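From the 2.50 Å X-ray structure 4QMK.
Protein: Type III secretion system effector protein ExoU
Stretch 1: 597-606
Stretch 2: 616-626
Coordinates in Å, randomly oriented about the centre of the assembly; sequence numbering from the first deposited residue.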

ATOM      1  N   LEU A 597     -20.527  30.945  -6.208  1.00 28.76           N
ATOM      2  CA  LEU A 597     -20.923  30.000  -5.146  1.00 29.27           C
ATOM      3  C   LEU A 597     -19.699  29.217  -4.608  1.00 28.68           C
ATOM      4  O   LEU A 597     -19.461  29.174  -3.419  1.00 26.75           O
ATOM      5  CB  LEU A 597     -21.961  29.026  -5.695  1.00 29.75           C
ATOM      6  CG  LEU A 597     -22.400  27.892  -4.781  1.00 32.30           C
ATOM      7  CD1 LEU A 597     -23.292  28.432  -3.672  1.00 34.10           C
ATOM      8  CD2 LEU A 597     -23.145  26.840  -5.552  1.00 33.45           C
ATOM      9  N   LEU A 598     -18.927  28.630  -5.525  1.00 27.87           N
ATOM     10  CA  LEU A 598     -17.729  27.897  -5.188  1.00 26.63           C
ATOM     11  C   LEU A 598     -16.671  28.752  -4.493  1.00 28.58           C
ATOM     12  O   LEU A 598     -16.032  28.297  -3.524  1.00 28.34           O
ATOM     13  CB  LEU A 598     -17.151  27.250  -6.432  1.00 26.87           C
ATOM     14  CG  LEU A 598     -18.063  26.142  -6.985  1.00 27.00           C
ATOM     15  CD1 LEU A 598     -17.555  25.634  -8.302  1.00 30.59           C
ATOM     16  CD2 LEU A 598     -18.212  24.981  -6.038  1.00 27.85           C
ATOM     17  N   GLN A 599     -16.493  29.989  -4.955  1.00 29.49           N
ATOM     18  CA  GLN A 599     -15.582  30.897  -4.292  1.00 31.25           C
ATOM     19  C   GLN A 599     -16.037  31.223  -2.867  1.00 31.16           C
ATOM     20  O   GLN A 599     -15.234  31.163  -1.937  1.00 30.59           O
ATOM     21  CB  GLN A 599     -15.377  32.170  -5.093  1.00 35.53           C
ATOM     22  CG  GLN A 599     -14.338  32.033  -6.208  1.00 41.22           C
ATOM     23  CD  GLN A 599     -14.328  33.231  -7.144  1.00 48.32           C
ATOM     24  OE1 GLN A 599     -15.314  33.971  -7.254  1.00 53.23           O
ATOM     25  NE2 GLN A 599     -13.232  33.416  -7.836  1.00 53.42           N
ATOM     26  N   ARG A 600     -17.314  31.530  -2.698  1.00 30.35           N
ATOM     27  CA  ARG A 600     -17.857  31.775  -1.369  1.00 33.54           C
ATOM     28  C   ARG A 600     -17.627  30.534  -0.472  1.00 32.23           C
ATOM     29  O   ARG A 600     -17.244  30.661   0.705  1.00 29.48           O
ATOM     30  CB  ARG A 600     -19.338  32.131  -1.441  1.00 40.37           C
ATOM     31  CG  ARG A 600     -19.915  32.401  -0.069  1.00 54.24           C
ATOM     32  CD  ARG A 600     -21.271  33.098   0.112  1.00 67.35           C
ATOM     33  NE  ARG A 600     -21.442  33.289   1.570  1.00 78.57           N
ATOM     34  CZ  ARG A 600     -22.556  33.683   2.195  1.00 89.00           C
ATOM     35  NH1 ARG A 600     -23.668  33.967   1.523  1.00 89.12           N
ATOM     36  NH2 ARG A 600     -22.550  33.802   3.521  1.00 87.56           N
ATOM     37  N   ALA A 601     -17.762  29.338  -1.067  1.00 28.82           N
ATOM     38  CA  ALA A 601     -17.563  28.104  -0.347  1.00 27.25           C
ATOM     39  C   ALA A 601     -16.137  27.975   0.156  1.00 30.07           C
ATOM     40  O   ALA A 601     -15.934  27.469   1.238  1.00 30.46           O
ATOM     41  CB  ALA A 601     -17.905  26.899  -1.193  1.00 25.37           C
ATOM     42  N   VAL A 602     -15.162  28.419  -0.638  1.00 28.99           N
ATOM     43  CA  VAL A 602     -13.774  28.352  -0.242  1.00 27.58           C
ATOM     44  C   VAL A 602     -13.482  29.194   1.000  1.00 29.60           C
ATOM     45  O   VAL A 602     -12.909  28.666   1.956  1.00 36.38           O
ATOM     46  CB  VAL A 602     -12.852  28.715  -1.428  1.00 26.17           C
ATOM     47  CG1 VAL A 602     -11.427  29.009  -0.996  1.00 24.53           C
ATOM     48  CG2 VAL A 602     -12.895  27.579  -2.401  1.00 24.48           C
ATOM     49  N   ARG A 603     -13.915  30.448   1.037  1.00 33.47           N
ATOM     50  CA  ARG A 603     -13.728  31.292   2.239  1.00 36.91           C
ATOM     51  C   ARG A 603     -14.399  30.676   3.459  1.00 36.17           C
ATOM     52  O   ARG A 603     -13.782  30.509   4.489  1.00 39.86           O
ATOM     53  CB  ARG A 603     -14.305  32.680   2.055  1.00 44.71           C
ATOM     54  CG  ARG A 603     -13.563  33.551   1.078  1.00 53.94           C
ATOM     55  CD  ARG A 603     -14.288  34.885   0.871  1.00 70.11           C
ATOM     56  NE  ARG A 603     -13.807  35.594  -0.327  1.00 83.23           N
ATOM     57  CZ  ARG A 603     -14.289  35.428  -1.566  1.00 90.51           C
ATOM     58  NH1 ARG A 603     -15.293  34.583  -1.809  1.00 84.92           N
ATOM     59  NH2 ARG A 603     -13.759  36.114  -2.576  1.00101.43           N
ATOM     60  N   ASP A 604     -15.670  30.322   3.341  1.00 37.51           N
ATOM     61  CA  ASP A 604     -16.399  29.774   4.479  1.00 36.53           C
ATOM     62  C   ASP A 604     -15.658  28.542   4.983  1.00 37.06           C
ATOM     63  O   ASP A 604     -15.560  28.355   6.156  1.00 36.83           O
ATOM     64  CB  ASP A 604     -17.842  29.419   4.094  1.00 36.69           C
ATOM     65  CG  ASP A 604     -18.651  30.650   3.657  1.00 42.25           C
ATOM     66  OD1 ASP A 604     -18.281  31.778   4.034  1.00 46.82           O
ATOM     67  OD2 ASP A 604     -19.645  30.508   2.903  1.00 54.52           O
ATOM     68  N   LEU A 605     -15.117  27.721   4.076  1.00 35.29           N
ATOM     69  CA  LEU A 605     -14.422  26.512   4.462  1.00 34.86           C
ATOM     70  C   LEU A 605     -13.137  26.844   5.206  1.00 40.18           C
ATOM     71  O   LEU A 605     -12.720  26.094   6.078  1.00 44.76           O
ATOM     72  CB  LEU A 605     -14.095  25.649   3.258  1.00 31.13           C
ATOM     73  CG  LEU A 605     -15.206  24.688   2.833  1.00 30.19           C
ATOM     74  CD1 LEU A 605     -14.795  23.974   1.568  1.00 30.59           C
ATOM     75  CD2 LEU A 605     -15.520  23.649   3.857  1.00 29.86           C
ATOM     76  N   GLY A 606     -12.502  27.951   4.858  1.00 39.78           N
ATOM     77  CA  GLY A 606     -11.324  28.356   5.568  1.00 41.50           C
ATOM     78  C   GLY A 606     -11.670  28.829   6.968  1.00 44.72           C
ATOM     79  O   GLY A 606     -10.805  29.006   7.778  1.00 45.94           O
TER
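Stretch 2 (616-626) RVLDGIVKHYR

Residues 597-606 are helical and continue a helix that begins earlier in the chain. Stretch 2 is likewise helical from Arg616 to His624, also continuing from upstream, after which Tyr625 departs from helical geometry with phi/psi of -61/132° and Arg626 follows in an extended conformation. The helical turn is nevertheless closed at its end by the bond from Tyr625 N to Ile621 O, at 2.8 Å. The two helices run almost exactly antiparallel, with an angle of 171° between their N-to-C directions and a closest axial approach of 10.1 Å. Stretch 2 therefore reads backwards along stretch 1: the CA atoms of Ala601 and Val617 lie 6.2 Å apart, and those of Leu597 and Tyr625 lie 7.3 Å apart.

The contact buries 431 Å², counted over both sides, and no hydrogen bond crosses it; it is built chiefly from apolar side chains. At its middle, the small side chain of Ala601 points toward stretch 2 and meets two residues one helical turn apart, with Ala601 CB 3.8 Å from Val617 CG1 and 3.7 Å from Ile621 CD1. Val617, chi1 in the t rotamer, also reaches along stretch 1 toward its C-terminal end: Val617 CG1 lies 4.0 Å from Leu605 CG, while Val617 CG2 packs 3.7 Å from Asp604 CB. Asp604 thus contributes its aliphatic carbon to the contact, whereas its carboxylate forms a salt bridge within its own helix, Asp604 OD2 lying 3.6 Å from Arg600 NE.

Toward the other end, Leu597 covers the last turn of the second helix. Its CD2 approaches Tyr625 N to 3.5 Å and Tyr625 CB to 4.0 Å, and Leu597 CD2 is also 4.0 Å from His624 CB. Leu597 CD1 comes within 4.4 Å of Gly620 O, a contact with bare backbone, since Gly620 has no side chain to extend into the space between the helices. Ile621 leaves its backbone sideways, but its end turns inward, so that besides Ala601 it touches Leu598, whose CD2 is 4.4 Å from Ile621 CD1, and Leu597, whose CG is 4.5 Å from the same Ile621 CD1.

Leu598 continues this packing to the aromatic ring, with Leu598 CD1 4.1 Å from Tyr625 CE1. Both this methyl and Leu597 CD2 lie near the plane of the Tyr625 ring, at its edge, so neither leucine covers a ring face through these atoms. The Tyr625 hydroxyl is hydrogen-bonded elsewhere in the structure.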

ATOM      1  N   ARG A 616     -22.408  22.571   6.691  1.00 42.86           N
ATOM      2  CA  ARG A 616     -23.284  23.633   6.280  1.00 44.54           C
ATOM      3  C   ARG A 616     -22.856  24.011   4.935  1.00 42.53           C
ATOM      4  O   ARG A 616     -23.698  24.183   4.049  1.00 48.02           O
ATOM      5  CB  ARG A 616     -23.194  24.841   7.208  1.00 52.82           C
ATOM      6  CG  ARG A 616     -24.217  25.927   6.917  1.00 62.00           C
ATOM      7  CD  ARG A 616     -24.258  27.021   7.996  1.00 77.68           C
ATOM      8  NE  ARG A 616     -24.788  28.286   7.464  1.00 92.04           N
ATOM      9  CZ  ARG A 616     -26.083  28.531   7.228  1.00 95.91           C
ATOM     10  NH1 ARG A 616     -27.009  27.604   7.472  1.00 91.52           N
ATOM     11  NH2 ARG A 616     -26.456  29.707   6.726  1.00 97.66           N
ATOM     12  N   VAL A 617     -21.544  24.142   4.739  1.00 38.67           N
ATOM     13  CA  VAL A 617     -21.030  24.620   3.438  1.00 35.19           C
ATOM     14  C   VAL A 617     -21.323  23.640   2.342  1.00 32.51           C
ATOM     15  O   VAL A 617     -21.637  24.053   1.242  1.00 32.75           O
ATOM     16  CB  VAL A 617     -19.517  24.896   3.426  1.00 37.30           C
ATOM     17  CG1 VAL A 617     -19.101  25.405   2.054  1.00 36.08           C
ATOM     18  CG2 VAL A 617     -19.125  25.919   4.479  1.00 38.81           C
ATOM     19  N   LEU A 618     -21.257  22.346   2.638  1.00 31.42           N
ATOM     20  CA  LEU A 618     -21.537  21.343   1.624  1.00 32.82           C
ATOM     21  C   LEU A 618     -23.007  21.270   1.320  1.00 35.05           C
ATOM     22  O   LEU A 618     -23.366  21.063   0.175  1.00 37.45           O
ATOM     23  CB  LEU A 618     -21.014  19.955   2.007  1.00 33.57           C
ATOM     24  CG  LEU A 618     -19.537  19.598   1.715  1.00 31.40           C
ATOM     25  CD1 LEU A 618     -18.543  20.646   2.126  1.00 28.82           C
ATOM     26  CD2 LEU A 618     -19.238  18.311   2.441  1.00 35.72           C
ATOM     27  N   ASP A 619     -23.855  21.427   2.323  1.00 37.55           N
ATOM     28  CA  ASP A 619     -25.289  21.428   2.083  1.00 39.48           C
ATOM     29  C   ASP A 619     -25.679  22.578   1.150  1.00 36.72           C
ATOM     30  O   ASP A 619     -26.578  22.410   0.322  1.00 36.78           O
ATOM     31  CB  ASP A 619     -26.074  21.488   3.383  1.00 45.76           C
ATOM     32  CG  ASP A 619     -25.895  20.217   4.252  1.00 55.43           C
ATOM     33  OD1 ASP A 619     -25.561  19.136   3.683  1.00 54.39           O
ATOM     34  OD2 ASP A 619     -26.114  20.301   5.515  1.00 71.16           O
ATOM     35  N   GLY A 620     -24.988  23.717   1.247  1.00 32.89           N
ATOM     36  CA  GLY A 620     -25.239  24.864   0.344  1.00 31.19           C
ATOM     37  C   GLY A 620     -24.832  24.569  -1.116  1.00 31.12           C
ATOM     38  O   GLY A 620     -25.474  25.025  -2.044  1.00 30.25           O
ATOM     39  N   ILE A 621     -23.740  23.827  -1.321  1.00 29.69           N
ATOM     40  CA  ILE A 621     -23.364  23.438  -2.659  1.00 28.88           C
ATOM     41  C   ILE A 621     -24.507  22.566  -3.213  1.00 30.43           C
ATOM     42  O   ILE A 621     -25.021  22.764  -4.320  1.00 29.63           O
ATOM     43  CB  ILE A 621     -22.103  22.569  -2.685  1.00 28.13           C
ATOM     44  CG1 ILE A 621     -20.925  23.204  -1.933  1.00 28.15           C
ATOM     45  CG2 ILE A 621     -21.666  22.266  -4.105  1.00 26.56           C
ATOM     46  CD1 ILE A 621     -20.602  24.590  -2.322  1.00 28.46           C
ATOM     47  N   VAL A 622     -24.857  21.560  -2.446  1.00 30.94           N
ATOM     48  CA  VAL A 622     -25.897  20.647  -2.837  1.00 32.70           C
ATOM     49  C   VAL A 622     -27.169  21.383  -3.210  1.00 32.97           C
ATOM     50  O   VAL A 622     -27.835  21.003  -4.145  1.00 34.21           O
ATOM     51  CB  VAL A 622     -26.254  19.667  -1.701  1.00 33.80           C
ATOM     52  CG1 VAL A 622     -27.557  18.945  -2.034  1.00 35.48           C
ATOM     53  CG2 VAL A 622     -25.123  18.660  -1.445  1.00 32.19           C
ATOM     54  N   LYS A 623     -27.496  22.425  -2.468  1.00 34.17           N
ATOM     55  CA  LYS A 623     -28.734  23.160  -2.668  1.00 37.68           C
ATOM     56  C   LYS A 623     -28.747  24.123  -3.867  1.00 40.41           C
ATOM     57  O   LYS A 623     -29.769  24.252  -4.544  1.00 37.09           O
ATOM     58  CB  LYS A 623     -29.029  23.944  -1.423  1.00 40.63           C
ATOM     59  CG  LYS A 623     -30.378  24.616  -1.412  1.00 47.40           C
ATOM     60  CD  LYS A 623     -30.685  25.160  -0.020  1.00 55.36           C
ATOM     61  CE  LYS A 623     -32.161  25.506   0.164  1.00 63.73           C
ATOM     62  NZ  LYS A 623     -32.437  25.850   1.604  1.00 68.09           N
ATOM     63  N   HIS A 624     -27.603  24.754  -4.154  1.00 39.33           N
ATOM     64  CA  HIS A 624     -27.562  25.774  -5.183  1.00 35.96           C
ATOM     65  C   HIS A 624     -26.736  25.486  -6.415  1.00 34.44           C
ATOM     66  O   HIS A 624     -26.927  26.143  -7.431  1.00 34.21           O
ATOM     67  CB  HIS A 624     -27.035  27.054  -4.579  1.00 35.77           C
ATOM     68  CG  HIS A 624     -27.827  27.554  -3.428  1.00 40.15           C
ATOM     69  ND1 HIS A 624     -28.954  28.331  -3.584  1.00 44.14           N
ATOM     70  CD2 HIS A 624     -27.627  27.435  -2.095  1.00 40.76           C
ATOM     71  CE1 HIS A 624     -29.439  28.634  -2.390  1.00 46.42           C
ATOM     72  NE2 HIS A 624     -28.642  28.113  -1.472  1.00 45.22           N
ATOM     73  N   TYR A 625     -25.769  24.586  -6.342  1.00 32.54           N
ATOM     74  CA  TYR A 625     -24.932  24.344  -7.510  1.00 32.15           C
ATOM     75  C   TYR A 625     -25.813  23.854  -8.645  1.00 33.18           C
ATOM     76  O   TYR A 625     -26.603  22.996  -8.405  1.00 35.29           O
ATOM     77  CB  TYR A 625     -23.924  23.276  -7.226  1.00 30.78           C
ATOM     78  CG  TYR A 625     -22.974  23.059  -8.348  1.00 28.88           C
ATOM     79  CD1 TYR A 625     -21.882  23.815  -8.463  1.00 31.44           C
ATOM     80  CD2 TYR A 625     -23.187  22.089  -9.295  1.00 30.67           C
ATOM     81  CE1 TYR A 625     -20.988  23.649  -9.512  1.00 32.88           C
ATOM     82  CE2 TYR A 625     -22.272  21.855 -10.302  1.00 29.72           C
ATOM     83  CZ  TYR A 625     -21.176  22.650 -10.416  1.00 31.10           C
ATOM     84  OH  TYR A 625     -20.252  22.467 -11.429  1.00 30.91           O
ATOM     85  N   ARG A 626     -25.681  24.425  -9.845  1.00 32.18           N
ATOM     86  CA  ARG A 626     -26.458  24.026 -11.030  1.00 33.77           C
ATOM     87  C   ARG A 626     -25.616  23.444 -12.189  1.00 34.86           C
ATOM     88  O   ARG A 626     -24.734  24.112 -12.700  1.00 31.02           O
ATOM     89  CB  ARG A 626     -27.115  25.275 -11.592  1.00 35.07           C
ATOM     90  CG  ARG A 626     -28.047  26.028 -10.649  1.00 40.03           C
ATOM     91  CD  ARG A 626     -29.281  25.234 -10.263  1.00 42.57           C
ATOM     92  NE  ARG A 626     -29.945  24.709 -11.442  1.00 45.67           N
ATOM     93  CZ  ARG A 626     -31.257  24.500 -11.555  1.00 50.61           C
ATOM     94  NH1 ARG A 626     -32.085  24.779 -10.534  1.00 46.30           N
ATOM     95  NH2 ARG A 626     -31.752  24.035 -12.726  1.00 49.39           N
TER